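Side-chain contacts in Lmo0794 protein (Listeria monocytogenes, PDB 3EW7), which is of unknown function but has a Rossmann-type fold, probably binds NAD(P)H and may be an oxidoreductase of the short-chain dehydrogenase class: residues Lys142-Gln145 against Ala146-Ser149; Ser88-Asn91 against Gly92-Ser95; Arg132-Ala135 against Lys136-His140; Leu47-Ile51 against Phe52-Leu56. The protein carries 3 engineered substitutions. One frame throughout, in Å; residues are numbered along the deposited sequence.

Interaction 1: residues Lys142-Gln145 against Ala146-Ser149. Engineered in segment 142-145: Lys142 (natural residue Arg).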
loop_
_atom_site.group_PDB
_atom_site.type_symbol
_atom_site.label_atom_id
_atom_site.label_comp_id
_atom_site.label_asym_id
_atom_site.label_seq_id
_atom_site.Cartn_x
_atom_site.Cartn_y
_atom_site.Cartn_z
ATOM N N LYS A 142 1.764 16.042 2.855
ATOM C CA LYS A 142 2.544 17.246 2.595
ATOM C C LYS A 142 2.961 17.967 3.874
ATOM O O LYS A 142 3.924 18.741 3.871
ATOM C CB LYS A 142 1.768 18.203 1.687
ATOM C CG LYS A 142 2.154 18.072 0.219
ATOM C CD LYS A 142 0.966 17.714 -0.668
ATOM C CE LYS A 142 1.375 16.686 -1.722
ATOM N NZ LYS A 142 0.376 16.537 -2.822
ATOM N N SER A 143 2.250 17.714 4.968
ATOM C CA SER A 143 2.577 18.352 6.233
ATOM C C SER A 143 3.840 17.727 6.789
ATOM O O SER A 143 4.471 18.269 7.692
ATOM C CB SER A 143 1.433 18.185 7.223
ATOM O OG SER A 143 0.243 18.713 6.679
ATOM N N HIS A 144 4.193 16.572 6.244
ATOM C CA HIS A 144 5.393 15.869 6.655
ATOM C C HIS A 144 6.223 15.544 5.414
ATOM O O HIS A 144 6.910 14.524 5.353
ATOM C CB HIS A 144 5.030 14.590 7.403
ATOM C CG HIS A 144 4.195 14.822 8.619
ATOM N ND1 HIS A 144 2.878 15.216 8.552
ATOM C CD2 HIS A 144 4.491 14.726 9.938
ATOM C CE1 HIS A 144 2.394 15.352 9.776
ATOM N NE2 HIS A 144 3.355 15.060 10.636
ATOM N N GLN A 145 6.141 16.433 4.430
ATOM C CA GLN A 145 6.857 16.302 3.165
ATOM C C GLN A 145 8.209 15.619 3.271
ATOM O O GLN A 145 8.459 14.603 2.621
ATOM C CB GLN A 145 7.087 17.684 2.545
ATOM C CG GLN A 145 6.025 18.112 1.582
ATOM C CD GLN A 145 6.032 17.273 0.323
ATOM O OE1 GLN A 145 5.007 17.134 -0.351
ATOM N NE2 GLN A 145 7.192 16.716 -0.010
ATOM N N ALA A 146 9.078 16.197 4.094
ATOM C CA ALA A 146 10.431 15.700 4.237
ATOM C C ALA A 146 10.736 14.918 5.496
ATOM O O ALA A 146 11.873 14.513 5.703
ATOM C CB ALA A 146 11.408 16.871 4.109
ATOM N N GLU A 147 9.733 14.673 6.329
ATOM C CA GLU A 147 9.974 13.954 7.577
ATOM C C GLU A 147 10.147 12.432 7.487
ATOM O O GLU A 147 10.560 11.795 8.456
ATOM C CB GLU A 147 8.893 14.331 8.592
ATOM C CG GLU A 147 9.053 15.774 9.086
ATOM C CD GLU A 147 7.819 16.320 9.790
ATOM O OE1 GLU A 147 7.386 15.721 10.794
ATOM O OE2 GLU A 147 7.283 17.358 9.342
ATOM N N PHE A 148 9.823 11.847 6.339
ATOM C CA PHE A 148 10.028 10.415 6.151
ATOM C C PHE A 148 9.916 10.030 4.695
ATOM O O PHE A 148 9.615 10.862 3.840
ATOM C CB PHE A 148 9.072 9.566 7.002
ATOM C CG PHE A 148 7.667 9.516 6.493
ATOM C CD1 PHE A 148 7.096 8.299 6.137
ATOM C CD2 PHE A 148 6.892 10.665 6.424
ATOM C CE1 PHE A 148 5.767 8.224 5.725
ATOM C CE2 PHE A 148 5.568 10.605 6.014
ATOM C CZ PHE A 148 5.003 9.379 5.665
ATOM N N SER A 149 10.178 8.763 4.408
ATOM C CA SER A 149 10.137 8.289 3.039
ATOM C C SER A 149 8.768 7.750 2.615
ATOM O O SER A 149 8.317 6.712 3.106
ATOM C CB SER A 149 11.204 7.218 2.852
ATOM O OG SER A 149 11.348 6.917 1.481
#
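Ser143 and His144 meet the side chain of Glu147 where the chain reverses between helix 131-142 and strand 150-154, one of the helix-to-strand connections of the Rossmann fold. The reversal is a type I beta turn with Gln145 and Ala146 at its corners. Ser143 contributes mainly its backbone, since its hydroxyl turns back to bond Glu139 O; its own carbonyl O lies 3.4 Å from Glu147 OE2, two acceptors side by side without a bond. His144 does more. Its ring stands beside the backbone N (chi1 -59°), where ND1 bonds His140 O on the preceding helical turn, which limits the ring's freedom to rotate. CD2 thereby faces the carboxylate, and His144 CD2 comes within 3.2 Å of Glu147 OE1. The two flat groups are inclined at 45°, an oblique crossing rather than a stack, and His144 NE2 stays 4.1 Å from Glu147 OE1, so any charge attraction would act without a direct bond. The CB of Gln145 points away from residues 146-149, while its carbonyl O accepts a hydrogen bond from Trp150 NE1. The buried ring of Phe148 comes up to the turn, its CD2 4.0 Å from His144 O, and packs on Ile87 of helix 79-90. The bond closing the turn runs from Glu147 N to His144 O, 3.0 Å, with the donor well above the carbonyl plane.

Interaction 2: residues Ser88-Asn91 against Gly92-Ser95; sequences SVLN and GTVS
Leu90 and Thr93 supply the apolar part of this contact, which shows how a short turn carries a chain off the end of a helix. Their side chains cross at a slant, with Leu90 CD1 4.1 Å from Thr93 CG2. The same methyl group faces Ser95, although the position of that hydroxyl is uncertain.

The backbone supplies the turn itself. Helix 79-90 ends with a weak bond from Asn91 N to Ser88 O, 3.4 Å, after which Asn91 takes a polyproline-like conformation and Gly92 a left-handed one (phi 62°). Together they form the corners of a distorted type II beta turn from Leu90 to Thr93, with glycine at the position where positive phi suits it. The turn is open: Leu90 O and Thr93 N are 3.5 Å apart, at a poor angle for bonding.

Side-chain polar links are feeble. The hydroxyl of Thr93 lies near both Gly92 O and Ser95 OG, at weak, long distances that leave its partner unsettled.

Around this surface corner, Leu90 is the buried residue, reaching Leu56 and Leu59 of helix 56-59, Pro96 just ahead of strand 97-101, and Phe148 in the loop that precedes strand 150-154.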
loop_
_atom_site.group_PDB
_atom_site.type_symbol
_atom_site.label_atom_id
_atom_site.label_comp_id
_atom_site.label_asym_id
_atom_site.label_seq_id
_atom_site.Cartn_x
_atom_site.Cartn_y
_atom_site.Cartn_z
ATOM N N SER A 88 2.795 9.112 11.882
ATOM C CA SER A 88 3.443 9.424 13.158
ATOM C C SER A 88 4.447 8.331 13.547
ATOM O O SER A 88 5.527 8.612 14.079
ATOM C CB SER A 88 2.405 9.604 14.278
ATOM O OG SER A 88 1.857 8.362 14.692
ATOM N N VAL A 89 4.089 7.086 13.275
ATOM C CA VAL A 89 4.947 5.969 13.597
ATOM C C VAL A 89 6.208 5.990 12.739
ATOM O O VAL A 89 7.292 5.621 13.193
ATOM C CB VAL A 89 4.190 4.640 13.388
ATOM C CG1 VAL A 89 5.160 3.487 13.222
ATOM C CG2 VAL A 89 3.280 4.388 14.570
ATOM N N LEU A 90 6.063 6.439 11.499
ATOM C CA LEU A 90 7.185 6.484 10.564
ATOM C C LEU A 90 8.027 7.756 10.620
ATOM O O LEU A 90 9.105 7.812 10.030
ATOM C CB LEU A 90 6.667 6.312 9.133
ATOM C CG LEU A 90 6.965 5.043 8.336
ATOM C CD1 LEU A 90 7.849 4.113 9.137
ATOM C CD2 LEU A 90 5.659 4.363 7.969
ATOM N N ASN A 91 7.540 8.772 11.326
ATOM C CA ASN A 91 8.241 10.047 11.404
ATOM C C ASN A 91 9.722 9.996 11.786
ATOM O O ASN A 91 10.130 9.160 12.591
ATOM C CB ASN A 91 7.524 10.973 12.369
ATOM C CG ASN A 91 8.050 12.385 12.294
ATOM O OD1 ASN A 91 7.810 13.089 11.309
ATOM N ND2 ASN A 91 8.790 12.803 13.319
ATOM N N GLY A 92 10.510 10.918 11.217
ATOM C CA GLY A 92 11.943 10.994 11.481
ATOM C C GLY A 92 12.644 9.730 11.022
ATOM O O GLY A 92 13.552 9.218 11.681
ATOM N N THR A 93 12.252 9.261 9.844
ATOM C CA THR A 93 12.778 8.020 9.315
ATOM C C THR A 93 12.946 7.942 7.791
ATOM O O THR A 93 12.371 8.730 7.040
ATOM C CB THR A 93 11.833 6.894 9.762
ATOM O OG1 THR A 93 12.450 6.139 10.804
ATOM C CG2 THR A 93 11.426 6.020 8.599
ATOM N N VAL A 94 13.744 6.979 7.341
ATOM C CA VAL A 94 13.910 6.711 5.915
ATOM C C VAL A 94 13.872 5.156 5.829
ATOM O O VAL A 94 13.959 4.594 4.739
ATOM C CB VAL A 94 15.257 7.274 5.344
ATOM C CG1 VAL A 94 16.455 6.604 6.010
ATOM C CG2 VAL A 94 15.284 7.063 3.816
ATOM N N SER A 95 13.702 4.520 6.992
ATOM C CA SER A 95 13.656 3.073 7.234
ATOM C C SER A 95 12.893 2.209 6.204
ATOM O O SER A 95 13.532 1.280 5.655
ATOM C CB SER A 95 13.110 2.843 8.680
ATOM O OG SER A 95 11.882 3.527 8.789
#

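Interaction 3: residues Arg132-Ala135 against Lys136-His140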
loop_
_atom_site.group_PDB
_atom_site.type_symbol
_atom_site.label_atom_id
_atom_site.label_comp_id
_atom_site.label_asym_id
_atom_site.label_seq_id
_atom_site.Cartn_x
_atom_site.Cartn_y
_atom_site.Cartn_z
ATOM N N ARG A 132 -12.187 12.690 -1.708
ATOM C CA ARG A 132 -11.814 13.651 -0.685
ATOM C C ARG A 132 -10.883 13.023 0.338
ATOM O O ARG A 132 -10.003 13.692 0.877
ATOM C CB ARG A 132 -13.058 14.211 0.012
ATOM C CG ARG A 132 -14.123 13.175 0.377
ATOM C CD ARG A 132 -15.281 13.839 1.136
ATOM N NE ARG A 132 -15.612 15.165 0.593
ATOM C CZ ARG A 132 -16.389 15.389 -0.467
ATOM N NH1 ARG A 132 -16.948 14.376 -1.121
ATOM N NH2 ARG A 132 -16.591 16.634 -0.890
ATOM N N ALA A 133 -11.079 11.735 0.602
ATOM C CA ALA A 133 -10.239 11.034 1.560
ATOM C C ALA A 133 -8.807 11.085 1.069
ATOM O O ALA A 133 -7.877 11.299 1.844
ATOM C CB ALA A 133 -10.683 9.594 1.699
ATOM N N GLN A 134 -8.632 10.897 -0.230
ATOM C CA GLN A 134 -7.308 10.915 -0.815
ATOM C C GLN A 134 -6.677 12.280 -0.660
ATOM O O GLN A 134 -5.527 12.403 -0.237
ATOM C CB GLN A 134 -7.374 10.565 -2.296
ATOM C CG GLN A 134 -6.022 10.281 -2.895
ATOM C CD GLN A 134 -6.069 10.131 -4.388
ATOM O OE1 GLN A 134 -5.808 11.084 -5.120
ATOM N NE2 GLN A 134 -6.413 8.931 -4.855
ATOM N N ALA A 135 -7.439 13.308 -1.017
ATOM C CA ALA A 135 -6.964 14.681 -0.928
ATOM C C ALA A 135 -6.505 14.956 0.489
ATOM O O ALA A 135 -5.484 15.602 0.695
ATOM C CB ALA A 135 -8.066 15.648 -1.322
ATOM N N LYS A 136 -7.259 14.461 1.465
ATOM C CA LYS A 136 -6.907 14.643 2.864
ATOM C C LYS A 136 -5.565 13.995 3.183
ATOM O O LYS A 136 -4.682 14.632 3.767
ATOM C CB LYS A 136 -7.988 14.049 3.759
ATOM C CG LYS A 136 -9.001 15.060 4.230
ATOM C CD LYS A 136 -8.714 15.495 5.658
ATOM C CE LYS A 136 -9.396 16.823 5.980
ATOM N NZ LYS A 136 -8.681 17.998 5.380
ATOM N N GLN A 137 -5.418 12.726 2.808
ATOM C CA GLN A 137 -4.180 11.999 3.047
ATOM C C GLN A 137 -3.023 12.798 2.465
ATOM O O GLN A 137 -1.994 12.992 3.116
ATOM C CB GLN A 137 -4.237 10.621 2.391
ATOM C CG GLN A 137 -5.352 9.730 2.915
ATOM C CD GLN A 137 -5.416 8.396 2.201
ATOM O OE1 GLN A 137 -5.458 8.338 0.974
ATOM N NE2 GLN A 137 -5.424 7.315 2.966
ATOM N N LEU A 138 -3.210 13.274 1.238
ATOM C CA LEU A 138 -2.197 14.060 0.541
ATOM C C LEU A 138 -1.862 15.368 1.265
ATOM O O LEU A 138 -0.709 15.789 1.289
ATOM C CB LEU A 138 -2.670 14.344 -0.894
ATOM C CG LEU A 138 -1.965 13.622 -2.054
ATOM C CD1 LEU A 138 -1.722 12.164 -1.714
ATOM C CD2 LEU A 138 -2.800 13.756 -3.326
ATOM N N GLU A 139 -2.869 16.007 1.853
ATOM C CA GLU A 139 -2.655 17.250 2.579
ATOM C C GLU A 139 -1.842 16.929 3.813
ATOM O O GLU A 139 -0.959 17.699 4.199
ATOM C CB GLU A 139 -3.981 17.870 3.009
ATOM C CG GLU A 139 -4.643 18.766 1.973
ATOM C CD GLU A 139 -6.171 18.818 2.124
ATOM O OE1 GLU A 139 -6.659 18.784 3.284
ATOM O OE2 GLU A 139 -6.879 18.898 1.088
ATOM N N HIS A 140 -2.155 15.789 4.429
ATOM C CA HIS A 140 -1.462 15.343 5.636
ATOM C C HIS A 140 -0.060 14.882 5.310
ATOM O O HIS A 140 0.865 15.076 6.099
ATOM C CB HIS A 140 -2.223 14.208 6.325
ATOM C CG HIS A 140 -3.458 14.656 7.042
ATOM N ND1 HIS A 140 -4.047 13.912 8.042
ATOM C CD2 HIS A 140 -4.214 15.771 6.906
ATOM C CE1 HIS A 140 -5.110 14.554 8.496
ATOM N NE2 HIS A 140 -5.233 15.685 7.823
#
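From Arg132 to Glu139 the backbone climbs with regular i to i+4 bonds, among them Lys136 N to Arg132 O at 2.9 Å and Leu138 N to Gln134 O, also 2.9 Å, the latter nearly straight (168° at the hydrogen). This is most of helix 131-142, an alpha helix packed against the parallel sheet of the Rossmann fold, and its side chains illustrate how such a helix divides between sheet and solvent. On the inner side, Gln134 and Leu138 stand one turn apart and both rest on Tyr152 of strand 150-154; Leu138 CD2 passes 4.4 Å from Gln134 OE1. Gln137 is buried. Its CG sits beside the backbone N (chi1 -61°) and the chain then runs out straight, laying CG over Ala133 O and carrying the amide past Gln134, with Gln137 OE1 3.6 Å from Gln134 CA. Both ends of that amide are used: OE1 bonds the hydroxyl of Tyr152, and NE2 makes a weak bond to His79 O, which together fix its rotation between strand and neighbouring helix. The outer side is charged. Lys136 bends at chi2 and again at chi4 (-77°), curling its ammonium group toward the next turn, while Glu139 stretches back along the helix over Ala135, its OE2 3.6 Å from Ala135 O and 4.2 Å from Ala135 CB. The two ends meet in an i to i+3 salt bridge, Lys136 NZ to Glu139 OE1, 3.0 Å, the nitrogen approaching that oxygen nearly along its C-O bond.

Interaction 4: residues Leu47-Ile51 against Phe52-Leu56; sequences LQKDI and FDLTL
Asp50, Ile51 and Phe52, with Leu54, form the close-packed half of this turn, the end of Lys49 and Asp53 its more open half. In the close half Asp50 and Phe52 lie side by side, pointing the same way. Asp50 CG is anti to the backbone N (chi1 172°), a setting that carries OD2 forward over the start of a 3-10 turn, where it accepts Phe52 N at 3.1 Å from well above the carboxylate plane. This is an Asx turn. The same oxygen sits at the edge of the phenyl ring, Asp50 OD2 being 3.2 Å from Phe52 CD2. The ring also receives the Ile51 CG2 methyl, 3.7 Å from Phe52 CD2, at a slant. Two successive i to i+3 bonds, from Asp53 N to Asp50 O and from Leu54 N to Ile51 O, wind the backbone along, and buried Ile51 is directed onto Ser82 and Leu86 of helix 79-90. Lys49 slides past buried Leu54 in the opposite direction, with Lys49 CB 3.5 Å from Leu54 CD1. The sequence Asp-Ile-Phe-Asp after strand 45-48 resembles the motif that follows the third strand in many short-chain dehydrogenases, where it borders the adenine pocket; a similar role here is probable but not established. Toward solvent the grip is lighter. The Lys49 chain ends in a bond from Lys49 NZ to Asp53 O, 2.9 Å, beside the exposed Asp53. Its ion pair with Asp58 is long and weak, as is that of Asp50 with Arg32. Like charge probably keeps two carboxylates apart, Asp50 OD2 and Asp53 OD2 being 4.4 Å from each other.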
loop_
_atom_site.group_PDB
_atom_site.type_symbol
_atom_site.label_atom_id
_atom_site.label_comp_id
_atom_site.label_asym_id
_atom_site.label_seq_id
_atom_site.Cartn_x
_atom_site.Cartn_y
_atom_site.Cartn_z
ATOM N N LEU A 47 2.220 -11.408 8.869
ATOM C CA LEU A 47 2.170 -10.681 10.130
ATOM C C LEU A 47 0.699 -10.341 10.289
ATOM O O LEU A 47 0.172 -9.508 9.556
ATOM C CB LEU A 47 2.978 -9.387 10.069
ATOM C CG LEU A 47 2.908 -8.578 11.367
ATOM C CD1 LEU A 47 3.884 -9.147 12.373
ATOM C CD2 LEU A 47 3.240 -7.132 11.093
ATOM N N GLN A 48 0.025 -11.006 11.220
ATOM C CA GLN A 48 -1.389 -10.730 11.432
ATOM C C GLN A 48 -1.529 -9.553 12.368
ATOM O O GLN A 48 -1.402 -9.701 13.581
ATOM C CB GLN A 48 -2.109 -11.933 12.032
ATOM C CG GLN A 48 -3.593 -11.672 12.247
ATOM C CD GLN A 48 -4.387 -12.946 12.453
ATOM O OE1 GLN A 48 -4.692 -13.331 13.584
ATOM N NE2 GLN A 48 -4.722 -13.616 11.356
ATOM N N LYS A 49 -1.793 -8.383 11.800
ATOM C CA LYS A 49 -1.931 -7.176 12.599
ATOM C C LYS A 49 -2.740 -6.138 11.839
ATOM O O LYS A 49 -2.539 -5.938 10.645
ATOM C CB LYS A 49 -0.543 -6.622 12.923
ATOM C CG LYS A 49 -0.297 -6.331 14.389
ATOM C CD LYS A 49 1.198 -6.382 14.685
ATOM C CE LYS A 49 1.514 -6.254 16.172
ATOM N NZ LYS A 49 1.502 -4.844 16.656
ATOM N N ASP A 50 -3.673 -5.486 12.513
ATOM C CA ASP A 50 -4.447 -4.466 11.838
ATOM C C ASP A 50 -3.511 -3.286 11.684
ATOM O O ASP A 50 -2.587 -3.117 12.473
ATOM C CB ASP A 50 -5.667 -4.058 12.655
ATOM C CG ASP A 50 -6.385 -2.855 12.062
ATOM O OD1 ASP A 50 -6.860 -2.935 10.899
ATOM O OD2 ASP A 50 -6.466 -1.821 12.767
ATOM N N ILE A 51 -3.758 -2.472 10.667
ATOM C CA ILE A 51 -2.928 -1.316 10.380
ATOM C C ILE A 51 -2.746 -0.398 11.596
ATOM O O ILE A 51 -1.644 0.071 11.888
ATOM C CB ILE A 51 -3.526 -0.537 9.185
ATOM C CG1 ILE A 51 -2.555 0.533 8.709
ATOM C CG2 ILE A 51 -4.864 0.060 9.569
ATOM C CD1 ILE A 51 -2.995 1.185 7.429
ATOM N N PHE A 52 -3.832 -0.169 12.318
ATOM C CA PHE A 52 -3.809 0.706 13.481
ATOM C C PHE A 52 -2.892 0.262 14.610
ATOM O O PHE A 52 -2.454 1.088 15.409
ATOM C CB PHE A 52 -5.233 0.880 14.004
ATOM C CG PHE A 52 -6.054 1.821 13.185
ATOM C CD1 PHE A 52 -5.814 3.188 13.238
ATOM C CD2 PHE A 52 -7.027 1.343 12.316
ATOM C CE1 PHE A 52 -6.529 4.071 12.437
ATOM C CE2 PHE A 52 -7.755 2.230 11.499
ATOM C CZ PHE A 52 -7.503 3.594 11.564
ATOM N N ASP A 53 -2.595 -1.032 14.670
ATOM C CA ASP A 53 -1.738 -1.573 15.724
ATOM C C ASP A 53 -0.277 -1.681 15.328
ATOM O O ASP A 53 0.554 -2.107 16.129
ATOM C CB ASP A 53 -2.208 -2.966 16.144
ATOM C CG ASP A 53 -3.667 -3.002 16.503
ATOM O OD1 ASP A 53 -4.119 -2.105 17.249
ATOM O OD2 ASP A 53 -4.354 -3.939 16.043
ATOM N N LEU A 54 0.036 -1.317 14.095
ATOM C CA LEU A 54 1.407 -1.398 13.614
ATOM C C LEU A 54 2.388 -0.462 14.334
ATOM O O LEU A 54 2.137 0.741 14.480
ATOM C CB LEU A 54 1.423 -1.132 12.112
ATOM C CG LEU A 54 1.413 -2.350 11.187
ATOM C CD1 LEU A 54 0.744 -3.532 11.865
ATOM C CD2 LEU A 54 0.724 -1.975 9.888
ATOM N N THR A 55 3.507 -1.025 14.786
ATOM C CA THR A 55 4.530 -0.241 15.476
ATOM C C THR A 55 5.766 -0.198 14.609
ATOM O O THR A 55 6.013 -1.127 13.845
ATOM C CB THR A 55 4.956 -0.886 16.787
ATOM O OG1 THR A 55 5.667 -2.097 16.496
ATOM C CG2 THR A 55 3.744 -1.202 17.652
ATOM N N LEU A 56 6.551 0.868 14.734
ATOM C CA LEU A 56 7.779 1.002 13.951
ATOM C C LEU A 56 8.536 -0.324 13.902
ATOM O O LEU A 56 9.046 -0.724 12.851
ATOM C CB LEU A 56 8.685 2.075 14.554
ATOM C CG LEU A 56 10.017 2.328 13.828
ATOM C CD1 LEU A 56 9.755 2.928 12.449
ATOM C CD2 LEU A 56 10.885 3.266 14.655
#

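In the fold
Three of the four contacts are connections of one Rossmann fold; the other, interaction 3, lies within a helix. Interactions 1 and 2, with centres 9 Å apart, are adjoining helix-to-strand turns, and they touch directly: Phe148 CB lies 3.4 Å from Thr93 O. Interaction 3 runs along the chain into interaction 1, at a centre distance of 14 Å. Interaction 4 reaches interaction 2 at its far end, where Val89 CG1 packs 3.3 Å from Leu56 N, although their centres are 15 Å apart. Interactions 3 and 4 are separated by about 22 Å between centres. As in related folds, the cofactor probably binds at the C-terminal ends of the strands, the side on which residues 49-53 lie; interactions 1 and 2 lead into strand beginnings.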